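Hypothetical protein (Giardia lamblia, PDB 3I3F) is of unknown function but belongs to the YjgF-like endoribonuclease L-PSP family, forms a trimer and holds pentanoic acid in a pocket between subunits. Local coordinates at residues Q60-F65 / E98-E103; G42-I47 / D66-C71; G30-V35 / L72-S77; L85-S90 / E103-V108. All blocks are in the same frame, centred on the assembly; numbering follows the deposited sequence.

Contact 1 of 4, residues Q60-F65 / E98-E103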
loop_
_atom_site.group_PDB
_atom_site.type_symbol
_atom_site.label_atom_id
_atom_site.label_comp_id
_atom_site.label_asym_id
_atom_site.label_seq_id
_atom_site.Cartn_x
_atom_site.Cartn_y
_atom_site.Cartn_z
ATOM N N GLN A 60 3.511 19.098 -11.144
ATOM C CA GLN A 60 3.957 17.796 -10.637
ATOM C C GLN A 60 2.850 16.750 -10.753
ATOM O O GLN A 60 3.118 15.602 -11.103
ATOM C CB GLN A 60 4.442 17.887 -9.188
ATOM C CG GLN A 60 5.811 18.533 -9.046
ATOM C CD GLN A 60 6.387 18.422 -7.644
ATOM O OE1 GLN A 60 6.052 17.508 -6.887
ATOM N NE2 GLN A 60 7.269 19.351 -7.296
ATOM N N THR A 61 1.612 17.153 -10.472
ATOM C CA THR A 61 0.471 16.246 -10.565
ATOM C C THR A 61 0.235 15.791 -12.004
ATOM O O THR A 61 0.067 14.598 -12.256
ATOM C CB THR A 61 -0.809 16.892 -9.998
ATOM O OG1 THR A 61 -0.614 17.185 -8.609
ATOM C CG2 THR A 61 -2.007 15.962 -10.152
ATOM N N ARG A 62 0.244 16.731 -12.946
ATOM C CA ARG A 62 0.041 16.399 -14.356
ATOM C C ARG A 62 1.144 15.471 -14.870
ATOM O O ARG A 62 0.873 14.509 -15.583
ATOM C CB ARG A 62 -0.024 17.670 -15.209
ATOM C CG ARG A 62 -1.269 18.512 -14.971
ATOM C CD ARG A 62 -1.282 19.755 -15.848
ATOM N NE ARG A 62 -2.463 20.585 -15.618
ATOM C CZ ARG A 62 -3.653 20.364 -16.170
ATOM N NH1 ARG A 62 -3.824 19.333 -16.987
ATOM N NH2 ARG A 62 -4.673 21.172 -15.908
ATOM N N GLN A 63 2.389 15.764 -14.499
ATOM C CA GLN A 63 3.524 14.942 -14.916
ATOM C C GLN A 63 3.456 13.536 -14.309
ATOM O O GLN A 63 3.771 12.556 -14.983
ATOM C CB GLN A 63 4.849 15.619 -14.550
ATOM C CG GLN A 63 6.089 14.886 -15.052
ATOM C CD GLN A 63 6.182 14.874 -16.565
ATOM O OE1 GLN A 63 6.236 15.927 -17.198
ATOM N NE2 GLN A 63 6.202 13.683 -17.152
ATOM N N THR A 64 3.042 13.446 -13.047
ATOM C CA THR A 64 2.910 12.156 -12.370
ATOM C C THR A 64 1.935 11.235 -13.099
ATOM O O THR A 64 2.247 10.072 -13.349
ATOM C CB THR A 64 2.458 12.331 -10.905
ATOM O OG1 THR A 64 3.467 13.036 -10.177
ATOM C CG2 THR A 64 2.219 10.978 -10.241
ATOM N N PHE A 65 0.764 11.754 -13.452
ATOM C CA PHE A 65 -0.233 10.927 -14.123
ATOM C C PHE A 65 0.094 10.670 -15.592
ATOM O O PHE A 65 -0.304 9.645 -16.137
ATOM C CB PHE A 65 -1.641 11.492 -13.925
ATOM C CG PHE A 65 -2.185 11.226 -12.551
ATOM C CD1 PHE A 65 -2.556 9.938 -12.184
ATOM C CD2 PHE A 65 -2.281 12.240 -11.611
ATOM C CE1 PHE A 65 -3.037 9.671 -10.914
ATOM C CE2 PHE A 65 -2.766 11.980 -10.336
ATOM C CZ PHE A 65 -3.138 10.691 -9.987
ATOM N N GLU A 98 -4.024 20.791 -1.882
ATOM C CA GLU A 98 -4.704 19.494 -1.811
ATOM C C GLU A 98 -5.982 19.498 -2.648
ATOM O O GLU A 98 -6.260 18.535 -3.364
ATOM C CB GLU A 98 -5.026 19.102 -0.365
ATOM C CG GLU A 98 -5.883 17.834 -0.260
ATOM C CD GLU A 98 -5.869 17.183 1.113
ATOM O OE1 GLU A 98 -5.218 17.712 2.039
ATOM O OE2 GLU A 98 -6.518 16.123 1.262
ATOM N N ALA A 99 -6.755 20.578 -2.561
ATOM C CA ALA A 99 -7.983 20.703 -3.343
ATOM C C ALA A 99 -7.681 20.739 -4.838
ATOM O O ALA A 99 -8.400 20.130 -5.627
ATOM C CB ALA A 99 -8.769 21.945 -2.927
ATOM N N ARG A 100 -6.618 21.444 -5.222
ATOM C CA ARG A 100 -6.226 21.511 -6.628
ATOM C C ARG A 100 -5.814 20.132 -7.144
ATOM O O ARG A 100 -6.141 19.764 -8.273
ATOM C CB ARG A 100 -5.099 22.532 -6.852
ATOM C CG ARG A 100 -4.697 22.727 -8.322
ATOM C CD ARG A 100 -5.911 22.972 -9.206
ATOM N NE ARG A 100 -5.570 23.275 -10.594
ATOM C CZ ARG A 100 -6.426 23.191 -11.611
ATOM N NH1 ARG A 100 -7.684 22.806 -11.412
ATOM N NH2 ARG A 100 -6.027 23.490 -12.842
ATOM N N PHE A 101 -5.116 19.364 -6.311
ATOM C CA PHE A 101 -4.769 17.998 -6.684
ATOM C C PHE A 101 -6.012 17.196 -7.061
ATOM O O PHE A 101 -6.022 16.513 -8.084
ATOM C CB PHE A 101 -4.014 17.269 -5.571
ATOM C CG PHE A 101 -3.862 15.802 -5.835
ATOM C CD1 PHE A 101 -2.829 15.334 -6.631
ATOM C CD2 PHE A 101 -4.786 14.892 -5.337
ATOM C CE1 PHE A 101 -2.704 13.981 -6.903
ATOM C CE2 PHE A 101 -4.667 13.541 -5.611
ATOM C CZ PHE A 101 -3.627 13.085 -6.391
ATOM N N ASN A 102 -7.050 17.272 -6.233
ATOM C CA ASN A 102 -8.274 16.511 -6.495
ATOM C C ASN A 102 -9.028 16.991 -7.735
ATOM O O ASN A 102 -9.611 16.184 -8.457
ATOM C CB ASN A 102 -9.185 16.498 -5.264
ATOM C CG ASN A 102 -8.647 15.609 -4.161
ATOM O OD1 ASN A 102 -8.178 14.498 -4.420
ATOM N ND2 ASN A 102 -8.707 16.092 -2.926
ATOM N N GLU A 103 -8.994 18.295 -7.995
ATOM C CA GLU A 103 -9.566 18.834 -9.228
ATOM C C GLU A 103 -8.863 18.234 -10.444
ATOM O O GLU A 103 -9.515 17.798 -11.393
ATOM C CB GLU A 103 -9.448 20.360 -9.263
ATOM C CG GLU A 103 -10.281 21.062 -8.201
ATOM C CD GLU A 103 -10.027 22.558 -8.112
ATOM O OE1 GLU A 103 -9.071 23.061 -8.742
ATOM O OE2 GLU A 103 -10.788 23.236 -7.392
#

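Contact 2 of 4, residues G42-I47 / D66-C71. With LEA (pentanoic acid), chain F.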
loop_
_atom_site.group_PDB
_atom_site.type_symbol
_atom_site.label_atom_id
_atom_site.label_comp_id
_atom_site.label_asym_id
_atom_site.label_seq_id
_atom_site.Cartn_x
_atom_site.Cartn_y
_atom_site.Cartn_z
ATOM N N GLY A 42 6.083 1.085 -9.746
ATOM C CA GLY A 42 6.835 1.742 -8.686
ATOM C C GLY A 42 6.300 3.147 -8.483
ATOM O O GLY A 42 5.488 3.634 -9.278
ATOM N N GLY A 43 6.749 3.803 -7.420
ATOM C CA GLY A 43 6.289 5.152 -7.105
ATOM C C GLY A 43 6.458 6.096 -8.279
ATOM O O GLY A 43 7.494 6.078 -8.950
ATOM N N SER A 44 5.425 6.895 -8.540
ATOM C CA SER A 44 5.443 7.874 -9.624
ATOM C C SER A 44 5.423 9.282 -9.050
ATOM O O SER A 44 4.678 9.565 -8.109
ATOM C CB SER A 44 4.243 7.671 -10.548
ATOM O OG SER A 44 4.298 6.401 -11.174
ATOM N N VAL A 45 6.242 10.157 -9.624
ATOM C CA VAL A 45 6.379 11.530 -9.161
ATOM C C VAL A 45 6.460 12.466 -10.362
ATOM O O VAL A 45 6.562 12.012 -11.506
ATOM C CB VAL A 45 7.629 11.684 -8.265
ATOM C CG1 VAL A 45 7.476 10.844 -6.996
ATOM C CG2 VAL A 45 8.890 11.292 -9.029
ATOM N N GLY A 46 6.415 13.768 -10.097
ATOM C CA GLY A 46 6.312 14.774 -11.155
ATOM C C GLY A 46 7.625 15.149 -11.816
ATOM O O GLY A 46 7.928 16.332 -11.974
ATOM N N ILE A 47 8.394 14.138 -12.217
ATOM C CA ILE A 47 9.684 14.322 -12.873
ATOM C C ILE A 47 9.562 13.837 -14.313
ATOM O O ILE A 47 9.036 12.750 -14.562
ATOM C CB ILE A 47 10.788 13.535 -12.134
ATOM C CG1 ILE A 47 10.971 14.096 -10.719
ATOM C CG2 ILE A 47 12.105 13.591 -12.907
ATOM C CD1 ILE A 47 11.902 13.285 -9.843
ATOM N N ASP A 66 0.841 11.577 -16.220
ATOM C CA ASP A 66 1.378 11.319 -17.558
ATOM C C ASP A 66 2.361 10.145 -17.514
ATOM O O ASP A 66 2.310 9.261 -18.368
ATOM C CB ASP A 66 2.063 12.564 -18.131
ATOM C CG ASP A 66 2.363 12.436 -19.616
ATOM O OD1 ASP A 66 1.436 12.106 -20.387
ATOM O OD2 ASP A 66 3.523 12.678 -20.010
ATOM N N ASN A 67 3.244 10.142 -16.515
ATOM C CA ASN A 67 4.167 9.022 -16.297
ATOM C C ASN A 67 3.423 7.702 -16.103
ATOM O O ASN A 67 3.768 6.690 -16.713
ATOM C CB ASN A 67 5.065 9.278 -15.079
ATOM C CG ASN A 67 6.079 10.389 -15.308
ATOM O OD1 ASN A 67 6.299 10.834 -16.436
ATOM N ND2 ASN A 67 6.710 10.835 -14.230
ATOM N N ILE A 68 2.399 7.723 -15.254
ATOM C CA ILE A 68 1.580 6.539 -14.995
ATOM C C ILE A 68 0.889 6.051 -16.269
ATOM O O ILE A 68 0.911 4.858 -16.568
ATOM C CB ILE A 68 0.531 6.810 -13.891
ATOM C CG1 ILE A 68 1.224 6.964 -12.534
ATOM C CG2 ILE A 68 -0.490 5.681 -13.821
ATOM C CD1 ILE A 68 0.346 7.550 -11.455
ATOM N N ARG A 69 0.295 6.973 -17.023
ATOM C CA ARG A 69 -0.372 6.625 -18.281
ATOM C C ARG A 69 0.595 5.949 -19.255
ATOM O O ARG A 69 0.283 4.901 -19.819
ATOM C CB ARG A 69 -0.976 7.870 -18.937
ATOM C CG ARG A 69 -1.763 7.584 -20.220
ATOM C CD ARG A 69 -2.185 8.861 -20.938
ATOM N NE ARG A 69 -1.040 9.677 -21.345
ATOM C CZ ARG A 69 -0.258 9.437 -22.399
ATOM N NH1 ARG A 69 -0.472 8.389 -23.193
ATOM N NH2 ARG A 69 0.755 10.255 -22.665
ATOM N N LYS A 70 1.764 6.554 -19.447
ATOM C CA LYS A 70 2.761 6.018 -20.373
ATOM C C LYS A 70 3.265 4.642 -19.940
ATOM O O LYS A 70 3.393 3.741 -20.765
ATOM C CB LYS A 70 3.935 6.987 -20.529
ATOM C CG LYS A 70 3.594 8.241 -21.314
ATOM C CD LYS A 70 4.805 9.140 -21.463
ATOM C CE LYS A 70 4.449 10.444 -22.154
ATOM N NZ LYS A 70 5.521 11.467 -21.996
ATOM N N CYS A 71 3.544 4.480 -18.649
ATOM C CA CYS A 71 3.988 3.186 -18.128
ATOM C C CYS A 71 2.939 2.102 -18.354
ATOM O O CYS A 71 3.263 1.010 -18.824
ATOM C CB CYS A 71 4.318 3.277 -16.638
ATOM S SG CYS A 71 5.859 4.130 -16.271
HETATM C C2 LEA F . 11.770 5.307 -3.777
HETATM O O2 LEA F . 11.137 4.245 -3.589
HETATM C C3 LEA F . 11.379 6.246 -4.896
HETATM C C4 LEA F . 10.086 5.812 -5.586
HETATM C C5 LEA F . 9.668 6.736 -6.729
HETATM C C6 LEA F . 10.388 8.069 -6.740
HETATM O O1 LEA F . 12.743 5.635 -3.067
HETATM O O HOH W 1 8.074 9.220 -11.743
HETATM O O HOH W 2 7.001 8.649 -12.335
HETATM O O HOH W 3 9.226 10.914 -16.705
#

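Contact 3 of 4, residues G30-V35 / L72-S77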
loop_
_atom_site.group_PDB
_atom_site.type_symbol
_atom_site.label_atom_id
_atom_site.label_comp_id
_atom_site.label_asym_id
_atom_site.label_seq_id
_atom_site.Cartn_x
_atom_site.Cartn_y
_atom_site.Cartn_z
ATOM N N GLY A 30 11.901 -0.391 -9.236
ATOM C CA GLY A 30 11.272 -1.033 -10.382
ATOM C C GLY A 30 10.163 -0.127 -10.875
ATOM O O GLY A 30 9.310 0.299 -10.098
ATOM N N GLN A 31 10.191 0.195 -12.161
ATOM C CA GLN A 31 9.228 1.128 -12.731
ATOM C C GLN A 31 7.891 0.435 -12.999
ATOM O O GLN A 31 6.827 0.962 -12.671
ATOM C CB GLN A 31 9.787 1.713 -14.028
ATOM C CG GLN A 31 9.087 2.966 -14.514
ATOM C CD GLN A 31 9.430 3.272 -15.952
ATOM O OE1 GLN A 31 9.061 2.519 -16.850
ATOM N NE2 GLN A 31 10.151 4.368 -16.180
ATOM N N ILE A 32 7.971 -0.751 -13.601
ATOM C CA ILE A 32 6.808 -1.514 -14.033
ATOM C C ILE A 32 7.077 -2.993 -13.780
ATOM O O ILE A 32 8.154 -3.485 -14.110
ATOM C CB ILE A 32 6.552 -1.350 -15.552
ATOM C CG1 ILE A 32 6.502 0.125 -15.958
ATOM C CG2 ILE A 32 5.263 -2.060 -15.961
ATOM C CD1 ILE A 32 6.397 0.334 -17.452
ATOM N N ALA A 33 6.109 -3.694 -13.197
ATOM C CA ALA A 33 6.170 -5.149 -13.082
ATOM C C ALA A 33 4.870 -5.748 -13.606
ATOM O O ALA A 33 3.790 -5.225 -13.330
ATOM C CB ALA A 33 6.405 -5.565 -11.647
ATOM N N VAL A 34 4.978 -6.831 -14.372
ATOM C CA VAL A 34 3.810 -7.540 -14.888
ATOM C C VAL A 34 3.827 -8.980 -14.388
ATOM O O VAL A 34 4.848 -9.661 -14.475
ATOM C CB VAL A 34 3.773 -7.537 -16.430
ATOM C CG1 VAL A 34 2.548 -8.290 -16.940
ATOM C CG2 VAL A 34 3.791 -6.110 -16.964
ATOM N N VAL A 35 2.694 -9.431 -13.855
ATOM C CA VAL A 35 2.553 -10.795 -13.349
ATOM C C VAL A 35 1.108 -11.265 -13.512
ATOM O O VAL A 35 0.182 -10.617 -13.026
ATOM C CB VAL A 35 2.979 -10.896 -11.858
ATOM C CG1 VAL A 35 2.233 -9.875 -11.005
ATOM C CG2 VAL A 35 2.764 -12.308 -11.326
ATOM N N LEU A 72 1.685 2.401 -18.023
ATOM C CA LEU A 72 0.609 1.422 -18.166
ATOM C C LEU A 72 0.375 1.034 -19.626
ATOM O O LEU A 72 0.207 -0.144 -19.931
ATOM C CB LEU A 72 -0.690 1.933 -17.531
ATOM C CG LEU A 72 -0.667 2.020 -16.002
ATOM C CD1 LEU A 72 -1.951 2.638 -15.475
ATOM C CD2 LEU A 72 -0.449 0.646 -15.387
ATOM N N GLU A 73 0.378 2.011 -20.527
ATOM C CA GLU A 73 0.180 1.722 -21.951
ATOM C C GLU A 73 1.339 0.898 -22.519
ATOM O O GLU A 73 1.129 -0.012 -23.321
ATOM C CB GLU A 73 -0.050 3.013 -22.742
ATOM C CG GLU A 73 -1.421 3.625 -22.447
ATOM C CD GLU A 73 -1.686 4.937 -23.164
ATOM O OE1 GLU A 73 -0.843 5.370 -23.977
ATOM O OE2 GLU A 73 -2.752 5.538 -22.908
ATOM N N TYR A 74 2.552 1.203 -22.067
ATOM C CA TYR A 74 3.748 0.438 -22.423
ATOM C C TYR A 74 3.626 -1.025 -21.977
ATOM O O TYR A 74 4.113 -1.932 -22.658
ATOM C CB TYR A 74 4.968 1.102 -21.775
ATOM C CG TYR A 74 6.321 0.571 -22.195
ATOM C CD1 TYR A 74 6.859 0.881 -23.441
ATOM C CD2 TYR A 74 7.082 -0.207 -21.327
ATOM C CE1 TYR A 74 8.112 0.414 -23.817
ATOM C CE2 TYR A 74 8.331 -0.682 -21.695
ATOM C CZ TYR A 74 8.841 -0.370 -22.941
ATOM O OH TYR A 74 10.082 -0.841 -23.303
ATOM N N ALA A 75 2.953 -1.243 -20.848
ATOM C CA ALA A 75 2.754 -2.580 -20.278
ATOM C C ALA A 75 1.436 -3.244 -20.710
ATOM O O ALA A 75 0.958 -4.156 -20.034
ATOM C CB ALA A 75 2.822 -2.498 -18.752
ATOM N N ASN A 76 0.862 -2.796 -21.827
ATOM C CA ASN A 76 -0.390 -3.350 -22.361
ATOM C C ASN A 76 -1.576 -3.157 -21.409
ATOM O O ASN A 76 -2.417 -4.042 -21.241
ATOM C CB ASN A 76 -0.215 -4.830 -22.743
ATOM C CG ASN A 76 -1.253 -5.307 -23.755
ATOM O OD1 ASN A 76 -1.749 -4.531 -24.573
ATOM N ND2 ASN A 76 -1.579 -6.594 -23.703
ATOM N N SER A 77 -1.627 -1.977 -20.798
ATOM C CA SER A 77 -2.698 -1.591 -19.886
ATOM C C SER A 77 -3.104 -0.152 -20.210
ATOM O O SER A 77 -2.918 0.313 -21.335
ATOM C CB SER A 77 -2.218 -1.729 -18.434
ATOM O OG SER A 77 -3.274 -1.538 -17.507
#

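Contact 4 of 4, residues L85-S90 / E103-V108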
loop_
_atom_site.group_PDB
_atom_site.type_symbol
_atom_site.label_atom_id
_atom_site.label_comp_id
_atom_site.label_asym_id
_atom_site.label_seq_id
_atom_site.Cartn_x
_atom_site.Cartn_y
_atom_site.Cartn_z
ATOM N N LEU A 85 -5.020 2.594 -6.496
ATOM C CA LEU A 85 -3.805 3.393 -6.330
ATOM C C LEU A 85 -3.838 4.100 -4.979
ATOM O O LEU A 85 -4.894 4.204 -4.352
ATOM C CB LEU A 85 -3.636 4.397 -7.480
ATOM C CG LEU A 85 -4.700 5.476 -7.702
ATOM C CD1 LEU A 85 -4.570 6.601 -6.690
ATOM C CD2 LEU A 85 -4.589 6.029 -9.115
ATOM N N ASN A 86 -2.674 4.546 -4.519
ATOM C CA ASN A 86 -2.553 5.311 -3.280
ATOM C C ASN A 86 -1.911 6.652 -3.590
ATOM O O ASN A 86 -1.033 6.738 -4.450
ATOM C CB ASN A 86 -1.646 4.611 -2.263
ATOM C CG ASN A 86 -2.154 3.247 -1.810
ATOM O OD1 ASN A 86 -1.433 2.540 -1.105
ATOM N ND2 ASN A 86 -3.371 2.877 -2.189
ATOM N N ILE A 87 -2.323 7.687 -2.867
ATOM C CA ILE A 87 -1.739 9.012 -3.018
ATOM C C ILE A 87 -1.084 9.440 -1.712
ATOM O O ILE A 87 -1.695 9.351 -0.646
ATOM C CB ILE A 87 -2.806 10.050 -3.399
ATOM C CG1 ILE A 87 -3.469 9.677 -4.729
ATOM C CG2 ILE A 87 -2.189 11.445 -3.496
ATOM C CD1 ILE A 87 -4.880 10.159 -4.842
ATOM N N PHE A 88 0.166 9.884 -1.807
ATOM C CA PHE A 88 0.830 10.580 -0.714
ATOM C C PHE A 88 0.991 12.034 -1.130
ATOM O O PHE A 88 1.656 12.328 -2.123
ATOM C CB PHE A 88 2.206 9.975 -0.415
ATOM C CG PHE A 88 2.156 8.649 0.297
ATOM C CD1 PHE A 88 1.574 8.541 1.554
ATOM C CD2 PHE A 88 2.719 7.516 -0.275
ATOM C CE1 PHE A 88 1.534 7.319 2.221
ATOM C CE2 PHE A 88 2.685 6.292 0.387
ATOM C CZ PHE A 88 2.091 6.196 1.634
ATOM N N LEU A 89 0.355 12.938 -0.391
ATOM C CA LEU A 89 0.554 14.369 -0.584
ATOM C C LEU A 89 1.545 14.852 0.463
ATOM O O LEU A 89 1.563 14.348 1.583
ATOM C CB LEU A 89 -0.768 15.126 -0.449
ATOM C CG LEU A 89 -1.831 14.823 -1.507
ATOM C CD1 LEU A 89 -3.113 15.586 -1.204
ATOM C CD2 LEU A 89 -1.327 15.155 -2.906
ATOM N N SER A 90 2.378 15.819 0.103
ATOM C CA SER A 90 3.349 16.350 1.050
ATOM C C SER A 90 2.640 16.960 2.254
ATOM O O SER A 90 1.601 17.608 2.113
ATOM C CB SER A 90 4.234 17.407 0.389
ATOM O OG SER A 90 5.114 17.987 1.338
ATOM N N GLU A 103 -8.994 18.295 -7.995
ATOM C CA GLU A 103 -9.566 18.834 -9.228
ATOM C C GLU A 103 -8.863 18.234 -10.444
ATOM O O GLU A 103 -9.515 17.798 -11.393
ATOM C CB GLU A 103 -9.448 20.360 -9.263
ATOM C CG GLU A 103 -10.281 21.062 -8.201
ATOM C CD GLU A 103 -10.027 22.558 -8.112
ATOM O OE1 GLU A 103 -9.071 23.061 -8.742
ATOM O OE2 GLU A 103 -10.788 23.236 -7.392
ATOM N N LEU A 104 -7.531 18.207 -10.402
ATOM C CA LEU A 104 -6.730 17.627 -11.483
ATOM C C LEU A 104 -6.935 16.116 -11.584
ATOM O O LEU A 104 -6.996 15.563 -12.682
ATOM C CB LEU A 104 -5.246 17.940 -11.276
ATOM C CG LEU A 104 -4.877 19.420 -11.378
ATOM C CD1 LEU A 104 -3.515 19.674 -10.757
ATOM C CD2 LEU A 104 -4.912 19.879 -12.829
ATOM N N TYR A 105 -7.049 15.457 -10.432
ATOM C CA TYR A 105 -7.304 14.018 -10.380
ATOM C C TYR A 105 -8.581 13.656 -11.136
ATOM O O TYR A 105 -8.615 12.675 -11.880
ATOM C CB TYR A 105 -7.420 13.563 -8.923
ATOM C CG TYR A 105 -7.517 12.068 -8.753
ATOM C CD1 TYR A 105 -6.371 11.286 -8.681
ATOM C CD2 TYR A 105 -8.753 11.435 -8.655
ATOM C CE1 TYR A 105 -6.448 9.911 -8.520
ATOM C CE2 TYR A 105 -8.841 10.062 -8.493
ATOM C CZ TYR A 105 -7.683 9.304 -8.426
ATOM O OH TYR A 105 -7.753 7.938 -8.263
ATOM N N ARG A 106 -9.625 14.463 -10.953
ATOM C CA ARG A 106 -10.900 14.232 -11.626
ATOM C C ARG A 106 -10.844 14.502 -13.133
ATOM O O ARG A 106 -11.709 14.038 -13.868
ATOM C CB ARG A 106 -12.013 15.056 -10.973
ATOM C CG ARG A 106 -12.413 14.552 -9.591
ATOM C CD ARG A 106 -13.654 15.263 -9.078
ATOM N NE ARG A 106 -13.422 16.692 -8.868
ATOM C CZ ARG A 106 -12.996 17.249 -7.733
ATOM N NH1 ARG A 106 -12.737 16.513 -6.657
ATOM N NH2 ARG A 106 -12.824 18.564 -7.676
ATOM N N GLU A 107 -9.844 15.256 -13.588
ATOM C CA GLU A 107 -9.607 15.434 -15.026
ATOM C C GLU A 107 -8.914 14.218 -15.641
ATOM O O GLU A 107 -9.017 13.986 -16.844
ATOM C CB GLU A 107 -8.775 16.691 -15.293
ATOM C CG GLU A 107 -9.485 17.987 -14.944
ATOM C CD GLU A 107 -8.629 19.222 -15.188
ATOM O OE1 GLU A 107 -7.461 19.081 -15.611
ATOM O OE2 GLU A 107 -9.133 20.342 -14.959
ATOM N N VAL A 108 -8.196 13.452 -14.822
ATOM C CA VAL A 108 -7.549 12.224 -15.282
ATOM C C VAL A 108 -8.553 11.077 -15.284
ATOM O O VAL A 108 -8.643 10.321 -16.254
ATOM C CB VAL A 108 -6.343 11.860 -14.395
ATOM C CG1 VAL A 108 -5.742 10.526 -14.825
ATOM C CG2 VAL A 108 -5.297 12.965 -14.450
#

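Contact 1 of 4, residues Q60-F65 / E98-E103
Thr61 and Phe101 hold the middle of this helix pair. The CG of Phe101 lies anti to its backbone N, with chi1 at 170°, and the ring is carried across to helix 56-74. It arrives with its rim at Thr61. OG1 of Thr61 sits in the ring plane, 3.5 Å from CD1 of Phe101. CG2 of Thr61 lies beside it, 3.7 Å from the same CD1. Thr61 OG1 is turned back beside its own backbone N, where it hydrogen-bonds Leu57 O one turn earlier in the helix. OG1 and the methyl CG2 thus both lie against the ring rim. Phe65, one turn further on, adds a second ring. Its CE2 is 4.0 Å from CE1 of Phe101, and Phe101 comes to the edge of the Phe65 ring. The two side chains cross at about a right angle, and both rest on strand 131-139.

The outer side is charged. In one of its two conformers, the extended Arg62 brings NH2 to 4.1 Å from NH2 of Arg100, whose chain is bent at chi2. This approach is therefore not firm. Acids probably balance these charges: Arg100 NH1 forms a salt bridge to Glu103 OE1 at 3.0 Å, and Arg100 NH2 pairs with Glu58. Arg62 has weak, long ion pairs to Glu58 and Glu107.

The helices run at 37° to each other, with axes 10.6 Å apart. No hydrogen bond crosses between these segments. The chemistry implies an apolar inner layer over the sheet, closed on the outside by two arginines that gather round Glu58, whose carboxylate probably balances their charge.

Contact 2 of 4, residues G42-I47 / D66-C71
The side-chain amide of Asn67 joins helix 56-74 to the loop after strand 38-41. Its ND2 donates to Ile47 O at 3.0 Å, with an N-H...O angle of 169°. The acceptor lies in the amide plane of Asn67, while the donor is tilted 23° from the carbonyl plane of Ile47. The same ND2 also lies 3.0 Å from Val45 O. With CG beside its backbone N, chi1 -69°, Asn67 sends the amide off the helix into this bend of the loop. Nearer strand 38-41, Ser44 packs on Ile68. Its CB is 3.7 Å from CG1 of Ile68, and in one of two conformers its OG meets the same methylene.

Water forms the next shell. A water modelled in two close, alternative positions accepts from Val45 N and Asn67 ND2. Another water lies beside both Ile47 O and Asn67 OD1. On the helix, Gln63 NE2 hydrogen-bonds Asn67 OD1, which helps fix the rotation of the amide. The loop is shaped by an inverse gamma turn centred on Gly46, closed by a weak bond from Ile47 N to Val45 O. The backbone of Ser44 hydrogen-bonds that of Val133 in strand 131-139.

The far side of the loop meets pentanoic acid. Gly43 O comes within 3.2 Å of ligand C5, and CG1 of Val45 lies 4.0 Å from its end carbon C6. The hydrogen bonds of the acid go to Gln126 NE2 and to Arg118 NH2 of the third subunit. This is the wall of an intersubunit pocket, as in YjgF-like trimers, whose ligand sites lie in the clefts between subunits.

Contact 3 of 4, residues G30-V35 / L72-S77
Ile32 and Ala75 make the closest apolar contact between strand 32-35 and the end of helix 56-74. CG2 of Ile32 is 3.7 Å from CB of Ala75. CG2 of Val34, two residues along the strand, reaches the same methyl at 4.1 Å. Ala75 CB thus meets one branch from each of the two strand residues. The other branch of Ile32 goes to an aromatic ring. Its CG1 lies anti to the carbonyl carbon, chi1 -52°, and carries CD1 to 4.0 Å from CD2 of Tyr74. The isoleucine chain and the tyrosine cross at about a right angle. No hydrogen bond joins the two segments.

Polar bonding within 72-77 ends the helix. A Schellman motif closes it: Ser77 N bonds Leu72 O at 2.7 Å, and Asn76 N bonds Glu73 O at 3.2 Å. Asn76 is the C-prime residue, with positive phi.

The helix end lies over one face of the sheet. Ile32 and Ala75 both also touch Val39 of the neighbouring strand 38-41, and Tyr74 extends over the loop at Cys20 and Pro21. Ala33 points away from the helix and packs on Val83 of the third subunit, so strand 32-35 lies between helix and trimer interface.

Contact 4 of 4, residues L85-S90 / E103-V108
Tyr105 reaches the sheet because its CG is anti to the backbone N, with chi1 at -173°. The ring leaves helix 95-108 toward strand 82-90. Leu85 answers from the strand with CG set between its backbone N and carbonyl carbon, chi1 61°. The two side chains come from opposite directions. Both methyls of Leu85 end up by the phenol oxygen: CD1 and CD2 are each 3.8 Å from Tyr105 OH. Leu85 CD1 also lies 4.2 Å from CE1 of the ring. Ile87, two residues along, reaches the same ring atom. Its CD1 is 4.0 Å from Tyr105 CE1, on an oblique approach.

No hydrogen bond crosses between the segments. The contact is one tyrosine side chain meeting two aliphatic ones, and all three residues are buried. The nearest CA atoms, those of Ile87 and Tyr105, are still 10.5 Å apart, so side chains alone bridge the gap. Other groups also meet the ring. Arg118 of strand 117-123 makes a cation-pi contact with it, and Phe109 meets it with the planes at about 40°. Asn28 of the second subunit packs on it too.

Arg118 also helps line a pentanoic acid pocket, and the side chain of Ile87 is about 5 Å from a bound pentanoic acid. Strand 82-90, helix 95-108 and strand 117-123 form a beta-alpha-beta unit with parallel strands. Tyr105 is part of the helix-on-sheet packing of that crossover, beside the ligand site.

Contacts 1, 2 and 3 follow one another along helix 56-74, while contacts 1 and 4 share helix 95-108. Contacts 1 and 4 lie side by side, with centres about 5 Å apart: Phe101 touches Ile87, and Phe65 touches Tyr105. Contact 3 is on the opposite side of the chain's centre and is only partly buried; the other three are buried. Contact 2, closest to that centre, is the one with a hydrogen bond between its segments, and waters join it. Contacts 3 and 4 are apolar helix-to-sheet packing, whereas contact 1 adds a charged rim. Contacts 1 and 4 touch the second subunit, contacts 2 and 3 the third, and contact 4 reaches the third as well through Phe88.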